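Local coordinates for protein carbonic anhydrase (Trichomonas vaginalis, PDB 6Y04) that probably catalyses the reversible hydration of carbon dioxide to hydrogencarbonate and a proton, as a zinc-dependent enzyme of the beta-carbonic anhydrase family, at residues 96-109 and 127-140. Sequence-based numbering, arbitrary orientation.
Sequences HECCGMTHASTDSL and KSDLSKWVDDFKDP. With ZN (zinc ion), chain C.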
loop_
_atom_site.group_PDB
_atom_site.type_symbol
_atom_site.label_atom_id
_atom_site.label_comp_id
_atom_site.label_asym_id
_atom_site.label_seq_id
_atom_site.Cartn_x
_atom_site.Cartn_y
_atom_site.Cartn_z
ATOM N N HIS A 96 -12.291 -0.669 6.234
ATOM C CA HIS A 96 -13.510 -0.193 5.607
ATOM C C HIS A 96 -14.564 -1.291 5.583
ATOM O O HIS A 96 -14.237 -2.474 5.531
ATOM C CB HIS A 96 -13.219 0.365 4.209
ATOM C CG HIS A 96 -12.849 -0.679 3.206
ATOM N ND1 HIS A 96 -13.723 -1.085 2.218
ATOM C CD2 HIS A 96 -11.721 -1.410 3.037
ATOM C CE1 HIS A 96 -13.149 -2.008 1.477
ATOM N NE2 HIS A 96 -11.924 -2.233 1.960
ATOM N N GLU A 97 -15.829 -0.853 5.610
ATOM C CA GLU A 97 -16.999 -1.709 5.490
ATOM C C GLU A 97 -17.040 -2.265 4.069
ATOM O O GLU A 97 -16.570 -1.611 3.142
ATOM C CB GLU A 97 -18.265 -0.907 5.807
ATOM C CG GLU A 97 -18.054 0.144 6.892
ATOM C CD GLU A 97 -19.287 0.793 7.500
ATOM O OE1 GLU A 97 -20.342 0.124 7.550
ATOM O OE2 GLU A 97 -19.183 1.968 7.935
ATOM N N CYS A 98 -17.588 -3.477 3.915
ATOM C CA CYS A 98 -17.733 -4.138 2.622
ATOM C C CYS A 98 -16.353 -4.453 2.038
ATOM O O CYS A 98 -16.157 -4.331 0.830
ATOM C CB CYS A 98 -18.526 -3.290 1.625
ATOM S SG CYS A 98 -20.138 -2.691 2.214
ATOM N N CYS A 99 -15.399 -4.857 2.894
ATOM C CA CYS A 99 -14.043 -5.139 2.450
ATOM C C CYS A 99 -14.074 -6.478 1.715
ATOM O O CYS A 99 -14.814 -7.377 2.120
ATOM C CB CYS A 99 -13.065 -5.210 3.622
ATOM S SG CYS A 99 -11.326 -5.354 3.119
ATOM N N GLY A 100 -13.297 -6.596 0.627
ATOM C CA GLY A 100 -13.370 -7.749 -0.265
ATOM C C GLY A 100 -12.691 -8.992 0.315
ATOM O O GLY A 100 -12.726 -10.077 -0.273
ATOM N N MET A 101 -12.094 -8.805 1.495
ATOM C CA MET A 101 -11.205 -9.761 2.122
ATOM C C MET A 101 -11.991 -10.616 3.108
ATOM O O MET A 101 -11.535 -11.695 3.496
ATOM C CB MET A 101 -10.087 -9.020 2.859
ATOM C CG MET A 101 -8.971 -8.599 1.936
ATOM S SD MET A 101 -8.036 -10.038 1.348
ATOM C CE MET A 101 -6.861 -10.253 2.685
ATOM N N THR A 102 -13.167 -10.106 3.500
ATOM C CA THR A 102 -14.113 -10.807 4.357
ATOM C C THR A 102 -14.551 -12.107 3.683
ATOM O O THR A 102 -14.387 -13.183 4.258
ATOM C CB THR A 102 -15.319 -9.918 4.694
ATOM O OG1 THR A 102 -14.897 -8.564 4.869
ATOM C CG2 THR A 102 -16.066 -10.373 5.928
ATOM N N HIS A 103 -15.091 -11.985 2.459
ATOM C CA HIS A 103 -15.602 -13.122 1.705
ATOM C C HIS A 103 -14.578 -13.607 0.676
ATOM O O HIS A 103 -14.947 -14.120 -0.378
ATOM C CB HIS A 103 -16.994 -12.829 1.116
ATOM C CG HIS A 103 -17.110 -11.532 0.383
ATOM N ND1 HIS A 103 -17.752 -10.437 0.931
ATOM C CD2 HIS A 103 -16.690 -11.147 -0.844
ATOM C CE1 HIS A 103 -17.719 -9.430 0.077
ATOM N NE2 HIS A 103 -17.067 -9.841 -1.020
ATOM N N ALA A 104 -13.293 -13.436 0.996
ATOM C CA ALA A 104 -12.210 -14.087 0.281
ATOM C C ALA A 104 -11.632 -15.173 1.180
ATOM O O ALA A 104 -11.432 -14.972 2.372
ATOM C CB ALA A 104 -11.156 -13.081 -0.109
ATOM N N SER A 105 -11.382 -16.341 0.597
ATOM C CA SER A 105 -10.887 -17.484 1.342
ATOM C C SER A 105 -9.875 -18.218 0.475
ATOM O O SER A 105 -9.771 -17.934 -0.715
ATOM C CB SER A 105 -12.022 -18.387 1.739
ATOM O OG SER A 105 -12.589 -18.999 0.596
ATOM N N THR A 106 -9.145 -19.167 1.073
ATOM C CA THR A 106 -8.189 -19.971 0.327
ATOM C C THR A 106 -8.933 -20.856 -0.669
ATOM O O THR A 106 -8.433 -21.123 -1.760
ATOM C CB THR A 106 -7.239 -20.752 1.248
ATOM O OG1 THR A 106 -7.999 -21.295 2.325
ATOM C CG2 THR A 106 -6.135 -19.893 1.823
ATOM N N ASP A 107 -10.147 -21.279 -0.293
ATOM C CA ASP A 107 -10.981 -22.090 -1.162
ATOM C C ASP A 107 -11.340 -21.314 -2.425
ATOM O O ASP A 107 -11.140 -21.821 -3.518
ATOM C CB ASP A 107 -12.152 -22.696 -0.388
ATOM C CG ASP A 107 -11.733 -23.898 0.451
ATOM O OD1 ASP A 107 -10.512 -24.124 0.600
ATOM O OD2 ASP A 107 -12.626 -24.617 0.942
ATOM N N SER A 108 -11.854 -20.088 -2.258
ATOM C CA SER A 108 -12.349 -19.286 -3.369
ATOM C C SER A 108 -11.196 -18.860 -4.277
ATOM O O SER A 108 -11.324 -18.876 -5.498
ATOM C CB SER A 108 -13.159 -18.100 -2.891
ATOM O OG SER A 108 -12.326 -17.053 -2.413
ATOM N N LEU A 109 -10.056 -18.512 -3.667
ATOM C CA LEU A 109 -8.888 -18.120 -4.439
ATOM C C LEU A 109 -8.327 -19.339 -5.160
ATOM O O LEU A 109 -7.918 -19.231 -6.315
ATOM C CB LEU A 109 -7.840 -17.471 -3.532
ATOM C CG LEU A 109 -8.166 -16.052 -3.067
ATOM C CD1 LEU A 109 -7.255 -15.650 -1.932
ATOM C CD2 LEU A 109 -8.066 -15.037 -4.200
ATOM N N LYS A 127 -1.190 -22.772 0.349
ATOM C CA LYS A 127 -2.508 -22.700 0.964
ATOM C C LYS A 127 -2.416 -22.312 2.440
ATOM O O LYS A 127 -3.213 -21.503 2.916
ATOM C CB LYS A 127 -3.266 -24.021 0.788
ATOM C CG LYS A 127 -4.612 -24.113 1.504
ATOM C CD LYS A 127 -5.539 -25.175 0.952
ATOM C CE LYS A 127 -6.981 -24.706 0.871
ATOM N NZ LYS A 127 -7.737 -25.420 -0.186
ATOM N N SER A 128 -1.456 -22.901 3.158
ATOM C CA SER A 128 -1.348 -22.683 4.591
ATOM C C SER A 128 -0.943 -21.241 4.901
ATOM O O SER A 128 -1.568 -20.579 5.733
ATOM C CB SER A 128 -0.407 -23.669 5.199
ATOM O OG SER A 128 -0.866 -24.023 6.490
ATOM N N ASP A 129 0.101 -20.762 4.211
ATOM C CA ASP A 129 0.576 -19.396 4.370
ATOM C C ASP A 129 -0.500 -18.396 3.948
ATOM O O ASP A 129 -0.735 -17.414 4.652
ATOM C CB ASP A 129 1.888 -19.163 3.617
ATOM C CG ASP A 129 3.062 -19.950 4.169
ATOM O OD1 ASP A 129 3.134 -20.100 5.406
ATOM O OD2 ASP A 129 3.893 -20.410 3.350
ATOM N N LEU A 130 -1.137 -18.651 2.793
ATOM C CA LEU A 130 -2.127 -17.750 2.215
ATOM C C LEU A 130 -3.291 -17.561 3.188
ATOM O O LEU A 130 -3.888 -16.484 3.239
ATOM C CB LEU A 130 -2.605 -18.309 0.868
ATOM C CG LEU A 130 -3.614 -17.452 0.093
ATOM C CD1 LEU A 130 -3.067 -16.063 -0.191
ATOM C CD2 LEU A 130 -4.035 -18.124 -1.206
ATOM N N SER A 131 -3.568 -18.615 3.966
ATOM C CA SER A 131 -4.654 -18.675 4.932
ATOM C C SER A 131 -4.547 -17.541 5.953
ATOM O O SER A 131 -5.558 -17.022 6.435
ATOM C CB SER A 131 -4.668 -20.026 5.600
ATOM O OG SER A 131 -5.502 -20.012 6.746
ATOM N N LYS A 132 -3.306 -17.152 6.257
ATOM C CA LYS A 132 -3.030 -16.200 7.320
ATOM C C LYS A 132 -3.509 -14.800 6.939
ATOM O O LYS A 132 -3.791 -13.990 7.817
ATOM C CB LYS A 132 -1.562 -16.303 7.735
ATOM C CG LYS A 132 -1.292 -17.523 8.612
ATOM C CD LYS A 132 0.143 -17.991 8.634
ATOM C CE LYS A 132 0.315 -19.248 9.461
ATOM N NZ LYS A 132 1.733 -19.680 9.518
ATOM N N TRP A 133 -3.645 -14.544 5.629
ATOM C CA TRP A 133 -4.122 -13.266 5.118
ATOM C C TRP A 133 -5.642 -13.262 4.950
ATOM O O TRP A 133 -6.318 -12.318 5.367
ATOM C CB TRP A 133 -3.441 -12.911 3.787
ATOM C CG TRP A 133 -2.099 -12.249 3.885
ATOM C CD1 TRP A 133 -1.848 -10.911 3.980
ATOM C CD2 TRP A 133 -0.813 -12.895 3.842
ATOM N NE1 TRP A 133 -0.501 -10.681 4.021
ATOM C CE2 TRP A 133 0.163 -11.876 3.937
ATOM C CE3 TRP A 133 -0.388 -14.229 3.742
ATOM C CZ2 TRP A 133 1.532 -12.155 3.944
ATOM C CZ3 TRP A 133 0.966 -14.503 3.740
ATOM C CH2 TRP A 133 1.910 -13.477 3.841
ATOM N N VAL A 134 -6.172 -14.316 4.315
ATOM C CA VAL A 134 -7.519 -14.246 3.763
ATOM C C VAL A 134 -8.539 -14.918 4.682
ATOM O O VAL A 134 -9.674 -14.451 4.774
ATOM C CB VAL A 134 -7.588 -14.748 2.303
ATOM C CG1 VAL A 134 -6.731 -13.886 1.381
ATOM C CG2 VAL A 134 -7.219 -16.218 2.176
ATOM N N ASP A 135 -8.138 -16.002 5.357
ATOM C CA ASP A 135 -9.066 -16.758 6.181
ATOM C C ASP A 135 -9.194 -16.123 7.564
ATOM O O ASP A 135 -10.271 -16.140 8.155
ATOM C CB ASP A 135 -8.684 -18.237 6.237
ATOM C CG ASP A 135 -8.860 -18.945 4.909
ATOM O OD1 ASP A 135 -9.799 -18.581 4.173
ATOM O OD2 ASP A 135 -8.057 -19.853 4.623
ATOM N N ASP A 136 -8.087 -15.559 8.061
ATOM C CA ASP A 136 -8.069 -14.938 9.376
ATOM C C ASP A 136 -8.819 -13.606 9.347
ATOM O O ASP A 136 -9.228 -13.115 10.397
ATOM C CB ASP A 136 -6.652 -14.876 9.956
ATOM C CG ASP A 136 -6.032 -16.250 10.180
ATOM O OD1 ASP A 136 -6.787 -17.245 10.145
ATOM O OD2 ASP A 136 -4.795 -16.319 10.382
ATOM N N PHE A 137 -9.005 -13.042 8.146
ATOM C CA PHE A 137 -9.800 -11.834 7.962
ATOM C C PHE A 137 -11.290 -12.155 8.130
ATOM O O PHE A 137 -11.969 -12.531 7.173
ATOM C CB PHE A 137 -9.482 -11.160 6.622
ATOM C CG PHE A 137 -9.951 -9.729 6.512
ATOM C CD1 PHE A 137 -11.305 -9.417 6.443
ATOM C CD2 PHE A 137 -9.038 -8.684 6.460
ATOM C CE1 PHE A 137 -11.735 -8.101 6.346
ATOM C CE2 PHE A 137 -9.468 -7.367 6.353
ATOM C CZ PHE A 137 -10.815 -7.078 6.297
ATOM N N LYS A 138 -11.784 -11.981 9.360
ATOM C CA LYS A 138 -13.137 -12.358 9.732
ATOM C C LYS A 138 -14.097 -11.218 9.405
ATOM O O LYS A 138 -15.091 -11.421 8.713
ATOM C CB LYS A 138 -13.204 -12.685 11.231
ATOM C CG LYS A 138 -12.320 -13.832 11.707
ATOM C CD LYS A 138 -12.706 -15.173 11.113
ATOM C CE LYS A 138 -14.004 -15.708 11.684
ATOM N NZ LYS A 138 -14.760 -16.508 10.691
ATOM N N ASP A 139 -13.779 -10.024 9.917
ATOM C CA ASP A 139 -14.666 -8.871 9.911
ATOM C C ASP A 139 -13.802 -7.608 9.892
ATOM O O ASP A 139 -12.746 -7.581 10.527
ATOM C CB ASP A 139 -15.685 -8.974 11.057
ATOM C CG ASP A 139 -16.070 -7.659 11.721
ATOM O OD1 ASP A 139 -16.532 -6.744 11.011
ATOM O OD2 ASP A 139 -15.914 -7.563 12.954
ATOM N N PRO A 140 -14.188 -6.544 9.139
ATOM C CA PRO A 140 -13.405 -5.306 9.083
ATOM C C PRO A 140 -13.054 -4.677 10.433
ATOM O O PRO A 140 -11.911 -4.264 10.630
ATOM C CB PRO A 140 -14.280 -4.360 8.243
ATOM C CG PRO A 140 -15.097 -5.289 7.369
ATOM C CD PRO A 140 -15.363 -6.492 8.253
HETATM ZN ZN ZN C . -10.786 -3.842 1.417
HETATM O O HOH W 1 -11.233 -4.762 -0.299
#
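Met101 lays its CB almost squarely over the centre of the Phe137 ring, 3.6 Å from the centroid and 7° off the ring normal, a CH-pi contact at the heart of the tight half of this interface. With CG anti to the backbone N (chi1 -164°), the Phe137 ring reaches toward the zinc loop, CZ lying 3.7 Å from Cys99 SG in an oblique sulfur-aromatic approach. Beyond Phe137 the Met101 chain bends at both chi2 and chi3 and carries CE toward Val134 CG1, while Val81 of the second subunit packs on the same methionine. CG1 of Val134 also meets Leu109 CD1 tip to tip at 3.8 Å. Farther along, Thr106 fits as a knob among Lys127, Leu130, Ser131 and Val134 of helix 120-134.

Cys99 and His96 belong to the Cys-His-Cys zinc site of the beta-class fold, completed by Cys37 and a water on the metal; Phe137 thus packs directly against a ligand sulfur. At the opposite end of the contact, Ser105 N-caps helix 106-115 through OG to Ser108 N, and Asp135 grips the first turn with both carboxylate oxygens: OD2 takes the Thr106 hydroxyl on its syn lone pair at 2.7 Å, and OD1 accepts from Thr106 N at 3.2 Å, 25° out of the carboxylate plane.

The outer margin is looser and more solvent-exposed. There Lys127, its chain bent at chi3, brings CE past Thr106 OG1 and puts NZ 3.2 Å from Asp107 OD1, a salt bridge approached nearly in line with the carboxylate C-O bond.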